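Local coordinates for biphenyl-2,3-diol 1,2-dioxygenase III-related protein (Vibrio cholerae, PDB 3EY8) that binds calcium, belongs to the glyoxalase/bleomycin resistance/dioxygenase superfamily and may be an oxidoreductase, though its reaction is not established, at residues 19-22 against 23-27; 59-62 against 63-67; 98-102 against 103-107. The protein carries 9 engineered substitutions. All coordinates share one frame; numbering follows the deposited sequence.

Contact 1 of 3, residues 19-22 against 23-27. Engineered in segment 23-27: K26 (natural residue Asn).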
loop_
_atom_site.group_PDB
_atom_site.type_symbol
_atom_site.label_atom_id
_atom_site.label_comp_id
_atom_site.label_asym_id
_atom_site.label_seq_id
_atom_site.Cartn_x
_atom_site.Cartn_y
_atom_site.Cartn_z
ATOM N N ALA B 19 -6.820 0.414 -15.857
ATOM C CA ALA B 19 -7.250 0.553 -17.247
ATOM C C ALA B 19 -8.444 1.494 -17.395
ATOM O O ALA B 19 -8.545 2.240 -18.372
ATOM C CB ALA B 19 -7.581 -0.813 -17.841
ATOM N N ASP B 20 -9.348 1.451 -16.425
ATOM C CA ASP B 20 -10.582 2.219 -16.494
ATOM C C ASP B 20 -11.012 2.612 -15.090
ATOM O O ASP B 20 -11.437 1.767 -14.299
ATOM C CB ASP B 20 -11.689 1.401 -17.177
ATOM C CG ASP B 20 -12.938 2.223 -17.455
ATOM O OD1 ASP B 20 -12.885 3.119 -18.324
ATOM O OD2 ASP B 20 -13.973 1.973 -16.810
ATOM N N ILE B 21 -10.912 3.902 -14.789
ATOM C CA ILE B 21 -11.282 4.402 -13.471
ATOM C C ILE B 21 -12.732 4.089 -13.076
ATOM O O ILE B 21 -12.968 3.593 -11.982
ATOM C CB ILE B 21 -10.937 5.897 -13.297
ATOM C CG1 ILE B 21 -9.418 6.052 -13.143
ATOM C CG2 ILE B 21 -11.656 6.468 -12.088
ATOM C CD1 ILE B 21 -8.936 7.480 -12.986
ATOM N N PRO B 22 -13.711 4.351 -13.965
ATOM C CA PRO B 22 -15.094 4.025 -13.583
ATOM C C PRO B 22 -15.318 2.554 -13.217
ATOM O O PRO B 22 -16.038 2.264 -12.262
ATOM C CB PRO B 22 -15.896 4.391 -14.839
ATOM C CG PRO B 22 -15.077 5.465 -15.488
ATOM C CD PRO B 22 -13.653 5.016 -15.278
ATOM N N THR B 23 -14.715 1.642 -13.972
ATOM C CA THR B 23 -14.826 0.216 -13.692
ATOM C C THR B 23 -14.265 -0.078 -12.303
ATOM O O THR B 23 -14.873 -0.789 -11.484
ATOM C CB THR B 23 -14.075 -0.600 -14.747
ATOM O OG1 THR B 23 -14.714 -0.419 -16.022
ATOM C CG2 THR B 23 -14.058 -2.078 -14.384
ATOM N N THR B 24 -13.109 0.507 -12.025
ATOM C CA THR B 24 -12.468 0.338 -10.726
ATOM C C THR B 24 -13.283 0.926 -9.561
ATOM O O THR B 24 -13.465 0.272 -8.539
ATOM C CB THR B 24 -11.069 0.940 -10.758
ATOM O OG1 THR B 24 -10.274 0.218 -11.708
ATOM C CG2 THR B 24 -10.406 0.860 -9.382
ATOM N N THR B 25 -13.785 2.149 -9.708
ATOM C CA THR B 25 -14.545 2.749 -8.614
ATOM C C THR B 25 -15.836 1.970 -8.345
ATOM O O THR B 25 -16.180 1.708 -7.184
ATOM C CB THR B 25 -14.801 4.260 -8.824
ATOM O OG1 THR B 25 -15.505 4.461 -10.051
ATOM C CG2 THR B 25 -13.478 5.025 -8.881
ATOM N N LYS B 26 -16.533 1.567 -9.407
ATOM C CA LYS B 26 -17.736 0.756 -9.238
ATOM C C LYS B 26 -17.421 -0.514 -8.452
ATOM O O LYS B 26 -18.154 -0.890 -7.538
ATOM C CB LYS B 26 -18.350 0.387 -10.590
ATOM C CG LYS B 26 -19.035 1.533 -11.316
ATOM C CD LYS B 26 -19.758 1.014 -12.553
ATOM C CE LYS B 26 -20.363 2.145 -13.373
ATOM N NZ LYS B 26 -19.334 2.931 -14.108
ATOM N N PHE B 27 -16.326 -1.169 -8.815
ATOM C CA PHE B 27 -15.917 -2.397 -8.141
ATOM C C PHE B 27 -15.631 -2.193 -6.654
ATOM O O PHE B 27 -16.193 -2.885 -5.804
ATOM C CB PHE B 27 -14.697 -3.002 -8.838
ATOM C CG PHE B 27 -14.225 -4.290 -8.224
ATOM C CD1 PHE B 27 -13.314 -4.281 -7.180
ATOM C CD2 PHE B 27 -14.697 -5.511 -8.694
ATOM C CE1 PHE B 27 -12.873 -5.471 -6.609
ATOM C CE2 PHE B 27 -14.265 -6.694 -8.133
ATOM C CZ PHE B 27 -13.350 -6.677 -7.094
HETATM O O HOH W 1 -9.729 -0.707 -14.479
#
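The N-terminus of helix 21-32, the helix that follows strand 10-18 in this vicinal-oxygen-chelate fold, is capped by D20, whose carboxylate turns forward to meet T23. D20 is the N-cap residue. Its chi1 of -172° carries the carboxylate toward the first turn, where OD2 accepts from T23 N at 3.0 Å and from T23 OG1 at 2.6 Å. Both donors come to the anti side of OD2 but from opposite faces of the carboxylate plane, so one oxygen is held twice by a single threonine and the carboxylate's rotation is limited. Sitting at the positive end of the helix dipole, the acid is probably favoured in its charged form. A water at the cap accepts from D20 N and also lies 3.0 Å from T24 OG1. Behind the cap the ordinary helical bonds begin: T24 N gives to D20 O, T25 N to I21 O at 2.8 Å, and K26 N to P22 O. I21 CG2 rests against T25 CG2 at 4.0 Å on the side that faces the sheet, where I44 touches both residues and L55 touches T24 and T25. On the outer side, the engineered K26 bends at chi4 (73°) and folds back over P22, its NZ stopping 3.8 Å from P22 CB.

Contact 2 of 3, residues 59-62 against 63-67. Engineered in segment 59-62: H60 (natural residue Asn).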
loop_
_atom_site.group_PDB
_atom_site.type_symbol
_atom_site.label_atom_id
_atom_site.label_comp_id
_atom_site.label_asym_id
_atom_site.label_seq_id
_atom_site.Cartn_x
_atom_site.Cartn_y
_atom_site.Cartn_z
ATOM N N GLY B 59 -2.358 5.829 -19.164
ATOM C CA GLY B 59 -2.306 6.773 -20.268
ATOM C C GLY B 59 -2.611 8.197 -19.842
ATOM O O GLY B 59 -2.536 9.129 -20.652
ATOM N N HIS B 60 -2.965 8.364 -18.569
ATOM C CA HIS B 60 -3.275 9.673 -18.006
ATOM C C HIS B 60 -2.720 9.755 -16.593
ATOM O O HIS B 60 -3.386 10.204 -15.667
ATOM C CB HIS B 60 -4.780 9.921 -18.030
ATOM C CG HIS B 60 -5.387 9.710 -19.379
ATOM N ND1 HIS B 60 -5.500 10.721 -20.308
ATOM C CD2 HIS B 60 -5.877 8.596 -19.971
ATOM C CE1 HIS B 60 -6.052 10.242 -21.410
ATOM N NE2 HIS B 60 -6.287 8.954 -21.233
ATOM N N GLU B 61 -1.469 9.328 -16.457
ATOM C CA GLU B 61 -0.817 9.220 -15.166
ATOM C C GLU B 61 -0.305 10.575 -14.727
ATOM O O GLU B 61 -0.080 11.450 -15.556
ATOM C CB GLU B 61 0.320 8.204 -15.271
ATOM C CG GLU B 61 -0.197 6.830 -15.682
ATOM C CD GLU B 61 0.635 6.176 -16.768
ATOM O OE1 GLU B 61 1.876 6.168 -16.650
ATOM O OE2 GLU B 61 0.045 5.653 -17.737
ATOM N N PHE B 62 -0.131 10.752 -13.422
ATOM C CA PHE B 62 0.374 12.010 -12.896
ATOM C C PHE B 62 1.771 11.845 -12.310
ATOM O O PHE B 62 2.082 10.825 -11.701
ATOM C CB PHE B 62 -0.587 12.583 -11.855
ATOM C CG PHE B 62 -2.012 12.640 -12.323
ATOM C CD1 PHE B 62 -2.967 11.799 -11.776
ATOM C CD2 PHE B 62 -2.392 13.514 -13.332
ATOM C CE1 PHE B 62 -4.277 11.840 -12.210
ATOM C CE2 PHE B 62 -3.704 13.559 -13.769
ATOM C CZ PHE B 62 -4.645 12.720 -13.207
ATOM N N GLU B 63 2.604 12.860 -12.504
ATOM C CA GLU B 63 4.006 12.829 -12.090
ATOM C C GLU B 63 4.183 13.523 -10.746
ATOM O O GLU B 63 3.520 14.518 -10.472
ATOM C CB GLU B 63 4.862 13.539 -13.134
ATOM C CG GLU B 63 4.837 12.887 -14.502
ATOM C CD GLU B 63 5.801 11.732 -14.589
ATOM O OE1 GLU B 63 6.803 11.750 -13.842
ATOM O OE2 GLU B 63 5.559 10.810 -15.396
ATOM N N PRO B 64 5.079 12.999 -9.897
ATOM C CA PRO B 64 5.899 11.818 -10.166
ATOM C C PRO B 64 5.085 10.557 -9.903
ATOM O O PRO B 64 4.067 10.619 -9.200
ATOM C CB PRO B 64 7.021 11.918 -9.122
ATOM C CG PRO B 64 6.619 13.019 -8.169
ATOM C CD PRO B 64 5.232 13.461 -8.510
ATOM N N LYS B 65 5.542 9.434 -10.446
ATOM C CA LYS B 65 4.832 8.167 -10.313
ATOM C C LYS B 65 5.831 7.023 -10.184
ATOM O O LYS B 65 7.052 7.243 -10.224
ATOM C CB LYS B 65 3.950 7.948 -11.546
ATOM C CG LYS B 65 4.739 7.973 -12.845
ATOM C CD LYS B 65 3.847 7.895 -14.075
ATOM C CE LYS B 65 4.695 7.605 -15.310
ATOM N NZ LYS B 65 3.909 7.705 -16.571
ATOM N N ALA B 66 5.320 5.799 -10.048
ATOM C CA ALA B 66 6.187 4.621 -10.011
ATOM C C ALA B 66 7.109 4.574 -11.225
ATOM O O ALA B 66 6.728 5.007 -12.310
ATOM C CB ALA B 66 5.351 3.345 -9.935
ATOM N N GLN B 67 8.319 4.042 -11.056
ATOM C CA GLN B 67 9.239 3.944 -12.187
ATOM C C GLN B 67 8.663 3.074 -13.310
ATOM O O GLN B 67 8.757 3.414 -14.495
ATOM C CB GLN B 67 10.598 3.394 -11.757
ATOM C CG GLN B 67 11.575 3.275 -12.925
ATOM C CD GLN B 67 12.908 2.679 -12.521
ATOM O OE1 GLN B 67 13.620 3.234 -11.687
ATOM N NE2 GLN B 67 13.249 1.542 -13.109
#
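K65 NZ meets E61 OE1 at 2.5 Å in a salt bridge that spans four residues of irregular chain. The ammonium approaches OE1 on its anti side, 33° out of the carboxylate plane. The two side chains slant across one another instead of meeting end-on, which lays K65 CD 3.7 Å from E61 CB and adds an aliphatic contact beneath the charges. K65 has CG placed between its backbone N and carbonyl carbon (chi1 57°), and beyond CG the chain runs fully extended, which carries NZ back along E61 to its carboxylate. E63 adds a second, long salt bridge to the same ammonium, OE2 to NZ at 3.7 Å. The lysine thus lies between two acids, of which E61 OE1 and E63 OE2 stay 6.1 Å apart, and its charge probably eases their mutual repulsion. The trio forms a salt-bridge network on the long surface loop that links strand 51-57 of one sheet to strand 75-79 of the other, the connection between the two halves of this glyoxalase-type fold. The other oxygen of E61 fixes the turn of its carboxylate: G59 N donates to OE2 at 2.8 Å, nearly straight at 171°. At the root of the lysine, K65 CB lies 3.4 Å from F62 O, the cis peptide between E63 and P64 falling between the two residues. The F62 ring is directed elsewhere, into a cation-pi contact with R43 and an edge-to-face contact with H56. From P64 on the chain meets the second subunit: P64 packs on M99 of that subunit, and K65 O accepts from R118 NH1 of that subunit.

Contact 3 of 3, residues 98-102 against 103-107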
loop_
_atom_site.group_PDB
_atom_site.type_symbol
_atom_site.label_atom_id
_atom_site.label_comp_id
_atom_site.label_asym_id
_atom_site.label_seq_id
_atom_site.Cartn_x
_atom_site.Cartn_y
_atom_site.Cartn_z
ATOM N N ILE B 98 -13.984 -16.030 -5.265
ATOM C CA ILE B 98 -13.018 -16.118 -4.175
ATOM C C ILE B 98 -12.032 -17.222 -4.503
ATOM O O ILE B 98 -12.407 -18.381 -4.674
ATOM C CB ILE B 98 -13.708 -16.373 -2.832
ATOM C CG1 ILE B 98 -14.620 -15.186 -2.496
ATOM C CG2 ILE B 98 -12.668 -16.613 -1.731
ATOM C CD1 ILE B 98 -15.357 -15.328 -1.193
HETATM N N MSE B 99 -10.758 -16.867 -4.597
HETATM C CA MSE B 99 -9.758 -17.833 -5.044
HETATM C C MSE B 99 -9.189 -18.715 -3.931
HETATM O O MSE B 99 -8.630 -19.775 -4.208
HETATM C CB MSE B 99 -8.633 -17.140 -5.814
HETATM C CG MSE B 99 -7.650 -16.383 -4.951
HETATM SE SE MSE B 99 -6.451 -15.348 -6.075
HETATM C CE MSE B 99 -7.802 -14.417 -7.117
ATOM N N GLU B 100 -9.337 -18.284 -2.681
ATOM C CA GLU B 100 -8.888 -19.082 -1.550
ATOM C C GLU B 100 -9.388 -18.423 -0.280
ATOM O O GLU B 100 -9.561 -17.201 -0.246
ATOM C CB GLU B 100 -7.360 -19.146 -1.543
ATOM C CG GLU B 100 -6.758 -20.127 -0.558
ATOM C CD GLU B 100 -5.240 -20.107 -0.581
ATOM O OE1 GLU B 100 -4.661 -19.332 -1.374
ATOM O OE2 GLU B 100 -4.625 -20.868 0.194
ATOM N N GLY B 101 -9.621 -19.226 0.755
ATOM C CA GLY B 101 -10.066 -18.708 2.040
ATOM C C GLY B 101 -11.279 -19.449 2.557
ATOM O O GLY B 101 -11.982 -20.096 1.776
ATOM N N PRO B 102 -11.529 -19.371 3.877
ATOM C CA PRO B 102 -10.709 -18.623 4.838
ATOM C C PRO B 102 -9.418 -19.364 5.176
ATOM O O PRO B 102 -9.455 -20.568 5.439
ATOM C CB PRO B 102 -11.587 -18.570 6.096
ATOM C CG PRO B 102 -12.809 -19.428 5.812
ATOM C CD PRO B 102 -12.579 -20.162 4.540
ATOM N N VAL B 103 -8.294 -18.652 5.186
ATOM C CA VAL B 103 -7.006 -19.262 5.511
ATOM C C VAL B 103 -6.244 -18.424 6.530
ATOM O O VAL B 103 -6.368 -17.206 6.556
ATOM C CB VAL B 103 -6.127 -19.470 4.251
ATOM C CG1 VAL B 103 -6.703 -20.574 3.375
ATOM C CG2 VAL B 103 -5.995 -18.167 3.470
ATOM N N LYS B 104 -5.464 -19.085 7.377
ATOM C CA LYS B 104 -4.698 -18.387 8.401
ATOM C C LYS B 104 -3.458 -17.767 7.796
ATOM O O LYS B 104 -2.709 -18.428 7.070
ATOM C CB LYS B 104 -4.291 -19.348 9.522
ATOM C CG LYS B 104 -5.440 -19.774 10.418
ATOM C CD LYS B 104 -4.926 -20.591 11.597
ATOM C CE LYS B 104 -6.006 -20.807 12.644
ATOM N NZ LYS B 104 -5.470 -21.473 13.866
ATOM N N ARG B 105 -3.239 -16.496 8.106
ATOM C CA ARG B 105 -2.063 -15.777 7.630
ATOM C C ARG B 105 -1.463 -14.914 8.736
ATOM O O ARG B 105 -1.973 -14.861 9.857
ATOM C CB ARG B 105 -2.433 -14.914 6.421
ATOM C CG ARG B 105 -2.945 -15.713 5.229
ATOM C CD ARG B 105 -1.801 -16.444 4.550
ATOM N NE ARG B 105 -2.204 -17.020 3.270
ATOM C CZ ARG B 105 -2.542 -18.292 3.101
ATOM N NH1 ARG B 105 -2.533 -19.123 4.132
ATOM N NH2 ARG B 105 -2.892 -18.733 1.900
ATOM N N THR B 106 -0.364 -14.243 8.419
ATOM C CA THR B 106 0.286 -13.371 9.377
ATOM C C THR B 106 0.013 -11.921 9.015
ATOM O O THR B 106 0.359 -11.464 7.932
ATOM C CB THR B 106 1.797 -13.615 9.412
ATOM O OG1 THR B 106 2.045 -15.010 9.623
ATOM C CG2 THR B 106 2.436 -12.814 10.532
ATOM N N GLY B 107 -0.639 -11.205 9.917
ATOM C CA GLY B 107 -0.861 -9.786 9.733
ATOM C C GLY B 107 0.221 -8.998 10.445
ATOM O O GLY B 107 1.069 -9.566 11.150
#
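E100 reaches across the corner at P102 to V103 and R105, its OE2 passing V103 CG1 at 3.8 Å and ending 3.2 Å from R105 NH2, near the guanidinium plane. The tight part lies behind this salt bridge, where V103 holds the guanidinium in place: V103 CG2 sits 3.4 Å above the centre of the R105 group, covering one of its faces. The group is also held through its N-H groups: NH1 donates to K104 O at 3.0 Å, above that carbonyl's plane, and NE bonds to the hydroxyl of Y116. A bend at chi2 (-74°) curls the arginine back beside V103 in this way. The E100 end is looser. The carboxylate plane stands 73° from that of the guanidinium, and only one weak hydrogen bond joins the two groups across the segments. K104 is exposed, its side chain starting off away from 98-102. P102, after a cis peptide, touches L84 and M88 of helix 84-93 although exposed overall. R105 touches E126, a calcium ligand seen in a structure of this protein; the site, empty of calcium in this chain, is the metal site of the vicinal-oxygen-chelate fold.

In the fold
From the N terminus the three contacts follow in series, none nested in or crossing another. Contact 1 closes the first helical turn after strand 10-18, on the helix that packs against the sheet 10-18, 51-57, 43-48 and 35-39. Contact 2 closes a bend in the loop that leaves that sheet by strand 51-57 and leads to strand 75-79. Contact 3 turns the corner into strand 103-107, the edge of the second sheet. Contacts 1 and 2 approach to about 6 Å between nearest atoms, whereas contacts 2 and 3 lie on opposite sides of the chain's centre, their centres 32 Å apart, yet both reach the second subunit.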